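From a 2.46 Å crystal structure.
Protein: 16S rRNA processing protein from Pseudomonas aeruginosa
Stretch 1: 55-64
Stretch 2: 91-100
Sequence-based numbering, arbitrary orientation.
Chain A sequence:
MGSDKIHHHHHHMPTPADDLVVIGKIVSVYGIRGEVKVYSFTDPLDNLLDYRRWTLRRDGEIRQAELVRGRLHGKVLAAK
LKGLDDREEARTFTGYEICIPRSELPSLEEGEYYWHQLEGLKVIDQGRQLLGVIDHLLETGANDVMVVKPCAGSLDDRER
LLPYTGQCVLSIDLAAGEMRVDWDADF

Stretch 1, residues 55-64: TLRRDGEIRQ
Stretch 2, residues 91-100: RTFTGYEICI

The apolar centre of the contact is built around Leu56, a buried strand residue with chi1 m and chi2 t. Its CB lies 3.6 Å from CD1 of Tyr96, its CD1 3.8 Å from CD2 of Phe93, and its CD2 4.0 Å from CG1 of Ile98 (chi1 m, chi2 t). Leu56 CD1 sits over one face of the Tyr96 ring but at the edge of the Phe93 ring, so a single methyl group packs against both aromatics. Tyr96 (chi1 -86°, chi2 -61°) and Phe93 (chi1 -78°, chi2 65°) both leave the backbone sideways, and the ends of their side chains then come nearer the first stretch.

This cluster is held by antiparallel pairing of strand 55-58 with strand 97-100, whose axes approach to 4.6 Å with 133° between their N-to-C directions. Thr55 pairs with Cys99 (CA to CA 4.8 Å) and Arg57 with Glu97 (CA to CA 5.1 Å) as hydrogen-bonded pairs; between them Leu56 and Ile98 (CA to CA 4.9 Å) form a non-hydrogen-bonded pair. Four backbone bonds fix the register: Thr55 N to Cys99 O, 3.0 Å; Cys99 N to Thr55 O, 2.8 Å; Arg57 N to Glu97 O, 3.0 Å; and Glu97 N to Arg57 O, 2.9 Å. Leu56 CA adds a CA-H...O contact of 3.2 Å to Glu97 O.

The alternation of the strands places Thr55, Arg57, Glu97 and Cys99 on the face opposite Leu56 and Ile98. There Arg57 (chi1 t, chi2 t, chi3 p) reaches Glu97 (chi1 m, chi2 t, chi3 -23°) in a salt bridge, with NH2 2.5 Å from OE1; NE makes a weak 3.1 Å bond to the same OE1. The carboxylate oxygen lies at the guanidinium edge, while Cys99 SG lies over one guanidinium face, 3.9 Å from Arg57 CZ.

Beyond the paired residues, a type I' turn from Arg58 to Glu61 returns the first stretch as strand 61-64. In the second, a type I turn from Arg91 to Thr94 and a type II turn from Phe93 to Tyr96 overlap, presenting carbonyls to Arg58 (chi1 t, chi2 -141°, chi3 m). Arg58 NH2 bonds to Thr92 O at 2.7 Å and Thr94 O at 3.0 Å; the guanidinium meets these acceptors along its edge. Its CZ stands 3.9 Å from the centroid of the Tyr96 ring, 19° off the normal, in a cation-pi contact on the face opposite Leu56 CD1. Gly95, at phi 95° and psi -1°, lies beside this arginine: an ideal CB would be 3.6 Å from Arg58 NE.

At the outer edge, Tyr96 OH donates a very short 2.3 Å hydrogen bond to Glu61 OE2. Glu61 OE1 forms a salt bridge of 3.4 Å with Arg58 NH1, linking the two ends of the turn. Arg63, extended with chi1 to chi3 all t, has Phe93 CZ over one face of its guanidinium, 3.4 Å from NH2.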

# COMPACT_ATOMS: atom_id res chain seq x y z
N THR A 55 -11.78 -12.75 16.77
CA THR A 55 -11.34 -14.10 17.00
C THR A 55 -9.83 -14.07 17.09
O THR A 55 -9.14 -13.92 16.08
CB THR A 55 -11.74 -15.00 15.85
OG1 THR A 55 -13.15 -14.89 15.64
CG2 THR A 55 -11.38 -16.44 16.13
N LEU A 56 -9.29 -14.19 18.29
CA LEU A 56 -7.86 -14.07 18.45
C LEU A 56 -7.22 -15.42 18.29
O LEU A 56 -7.72 -16.41 18.82
CB LEU A 56 -7.54 -13.49 19.81
CG LEU A 56 -8.21 -12.15 20.09
CD1 LEU A 56 -7.84 -11.73 21.51
CD2 LEU A 56 -7.79 -11.08 19.05
N ARG A 57 -6.11 -15.46 17.57
CA ARG A 57 -5.41 -16.70 17.36
C ARG A 57 -3.93 -16.53 17.51
O ARG A 57 -3.36 -15.67 16.85
CB ARG A 57 -5.68 -17.20 15.96
CG ARG A 57 -5.10 -18.58 15.70
CD ARG A 57 -5.43 -19.00 14.32
NE ARG A 57 -4.70 -18.19 13.36
CZ ARG A 57 -5.14 -17.91 12.13
NH1 ARG A 57 -6.32 -18.34 11.69
NH2 ARG A 57 -4.39 -17.17 11.33
N ARG A 58 -3.31 -17.35 18.36
CA ARG A 58 -1.86 -17.36 18.55
C ARG A 58 -1.36 -18.80 18.67
O ARG A 58 -1.86 -19.54 19.49
CB ARG A 58 -1.50 -16.61 19.82
CG ARG A 58 0.00 -16.47 20.01
CD ARG A 58 0.44 -16.63 21.45
NE ARG A 58 0.18 -15.39 22.13
CZ ARG A 58 -0.60 -15.23 23.18
NH1 ARG A 58 -1.20 -16.25 23.77
NH2 ARG A 58 -0.79 -14.00 23.66
N ASP A 59 -0.37 -19.19 17.86
CA ASP A 59 0.15 -20.58 17.85
C ASP A 59 -0.98 -21.61 17.85
O ASP A 59 -0.98 -22.52 18.67
CB ASP A 59 1.07 -20.85 19.06
CG ASP A 59 2.24 -19.90 19.12
OD1 ASP A 59 2.96 -19.78 18.10
OD2 ASP A 59 2.45 -19.26 20.19
N GLY A 60 -1.95 -21.44 16.96
CA GLY A 60 -3.11 -22.34 16.95
C GLY A 60 -3.89 -22.45 18.26
O GLY A 60 -4.65 -23.37 18.44
N GLU A 61 -3.68 -21.54 19.18
CA GLU A 61 -4.56 -21.37 20.32
C GLU A 61 -5.57 -20.28 19.90
O GLU A 61 -5.16 -19.15 19.58
CB GLU A 61 -3.71 -20.95 21.52
CG GLU A 61 -4.45 -20.44 22.73
CD GLU A 61 -3.65 -19.39 23.51
OE1 GLU A 61 -2.37 -19.41 23.53
OE2 GLU A 61 -4.35 -18.53 24.11
N ILE A 62 -6.85 -20.65 19.83
CA ILE A 62 -7.95 -19.73 19.45
C ILE A 62 -8.61 -19.15 20.69
O ILE A 62 -8.48 -19.69 21.75
CB ILE A 62 -8.98 -20.44 18.59
CG1 ILE A 62 -8.34 -20.73 17.23
CG2 ILE A 62 -10.26 -19.60 18.41
N ARG A 63 -9.28 -18.01 20.55
CA ARG A 63 -9.83 -17.26 21.70
C ARG A 63 -10.64 -16.05 21.20
O ARG A 63 -10.33 -15.49 20.16
CB ARG A 63 -8.67 -16.83 22.61
CG ARG A 63 -8.99 -15.69 23.53
CD ARG A 63 -7.79 -15.28 24.39
NE ARG A 63 -8.27 -14.70 25.64
CZ ARG A 63 -7.54 -14.48 26.73
NH1 ARG A 63 -6.23 -14.74 26.77
NH2 ARG A 63 -8.13 -13.97 27.79
N GLN A 64 -11.67 -15.67 21.95
CA GLN A 64 -12.66 -14.68 21.52
C GLN A 64 -12.53 -13.42 22.31
O GLN A 64 -12.31 -13.48 23.50
CB GLN A 64 -14.07 -15.22 21.76
CG GLN A 64 -14.42 -16.44 20.94
CD GLN A 64 -14.24 -16.21 19.44
OE1 GLN A 64 -14.53 -15.11 18.93
NE2 GLN A 64 -13.73 -17.22 18.73
N ARG A 91 -0.60 -7.33 28.47
CA ARG A 91 0.65 -7.82 27.94
C ARG A 91 0.45 -9.21 27.40
O ARG A 91 1.04 -9.56 26.40
CB ARG A 91 1.70 -7.94 29.03
CG ARG A 91 2.39 -6.70 29.38
CD ARG A 91 3.49 -6.95 30.46
NE ARG A 91 3.59 -5.75 31.29
CZ ARG A 91 4.30 -4.68 30.95
NH1 ARG A 91 4.32 -3.59 31.75
NH2 ARG A 91 4.98 -4.69 29.80
N THR A 92 -0.38 -9.99 28.08
CA THR A 92 -0.59 -11.37 27.71
C THR A 92 -1.35 -11.52 26.43
O THR A 92 -1.40 -12.60 25.91
CB THR A 92 -1.33 -12.17 28.80
OG1 THR A 92 -2.68 -11.76 28.85
CG2 THR A 92 -0.71 -11.92 30.17
N PHE A 93 -1.90 -10.44 25.88
CA PHE A 93 -2.55 -10.47 24.56
C PHE A 93 -1.61 -10.29 23.40
O PHE A 93 -2.02 -10.46 22.23
CB PHE A 93 -3.68 -9.45 24.51
CG PHE A 93 -4.89 -9.94 25.21
CD1 PHE A 93 -4.86 -10.14 26.57
CD2 PHE A 93 -6.01 -10.33 24.49
CE1 PHE A 93 -5.96 -10.66 27.24
CE2 PHE A 93 -7.13 -10.86 25.14
CZ PHE A 93 -7.10 -11.04 26.52
N THR A 94 -0.34 -9.98 23.70
CA THR A 94 0.65 -9.70 22.65
C THR A 94 0.85 -10.92 21.76
O THR A 94 0.97 -12.01 22.24
CB THR A 94 1.98 -9.23 23.29
OG1 THR A 94 1.85 -7.85 23.72
CG2 THR A 94 3.14 -9.34 22.31
N GLY A 95 0.85 -10.75 20.44
CA GLY A 95 1.09 -11.87 19.54
C GLY A 95 -0.17 -12.54 19.02
O GLY A 95 -0.07 -13.46 18.24
N TYR A 96 -1.34 -12.08 19.45
CA TYR A 96 -2.61 -12.61 18.92
C TYR A 96 -2.97 -11.96 17.60
O TYR A 96 -3.05 -10.74 17.49
CB TYR A 96 -3.76 -12.33 19.87
CG TYR A 96 -3.94 -13.38 20.94
CD1 TYR A 96 -4.22 -14.68 20.62
CD2 TYR A 96 -3.89 -13.05 22.28
CE1 TYR A 96 -4.40 -15.64 21.59
CE2 TYR A 96 -4.07 -14.01 23.25
CZ TYR A 96 -4.32 -15.29 22.90
OH TYR A 96 -4.49 -16.23 23.87
N GLU A 97 -3.20 -12.78 16.59
CA GLU A 97 -3.77 -12.30 15.36
C GLU A 97 -5.23 -12.02 15.61
O GLU A 97 -5.90 -12.78 16.32
CB GLU A 97 -3.66 -13.37 14.29
CG GLU A 97 -2.23 -13.67 13.91
CD GLU A 97 -2.11 -14.81 12.93
OE1 GLU A 97 -3.05 -15.66 12.87
OE2 GLU A 97 -1.06 -14.85 12.24
N ILE A 98 -5.72 -10.93 15.04
CA ILE A 98 -7.13 -10.58 15.14
C ILE A 98 -7.79 -11.12 13.89
O ILE A 98 -7.46 -10.65 12.81
CB ILE A 98 -7.34 -9.06 15.16
CG1 ILE A 98 -6.55 -8.41 16.30
CG2 ILE A 98 -8.86 -8.75 15.24
CD1 ILE A 98 -6.31 -6.97 16.16
N CYS A 99 -8.69 -12.10 14.03
CA CYS A 99 -9.29 -12.80 12.88
C CYS A 99 -10.79 -12.64 12.81
O CYS A 99 -11.45 -12.34 13.81
CB CYS A 99 -9.02 -14.30 12.95
SG CYS A 99 -7.32 -14.74 13.01
N ILE A 100 -11.33 -12.83 11.61
CA ILE A 100 -12.75 -12.96 11.40
C ILE A 100 -13.05 -13.97 10.31
O ILE A 100 -12.21 -14.20 9.45
CB ILE A 100 -13.41 -11.62 11.03
CG1 ILE A 100 -12.84 -11.10 9.69
CG2 ILE A 100 -13.23 -10.59 12.19
CD1 ILE A 100 -13.63 -9.91 9.08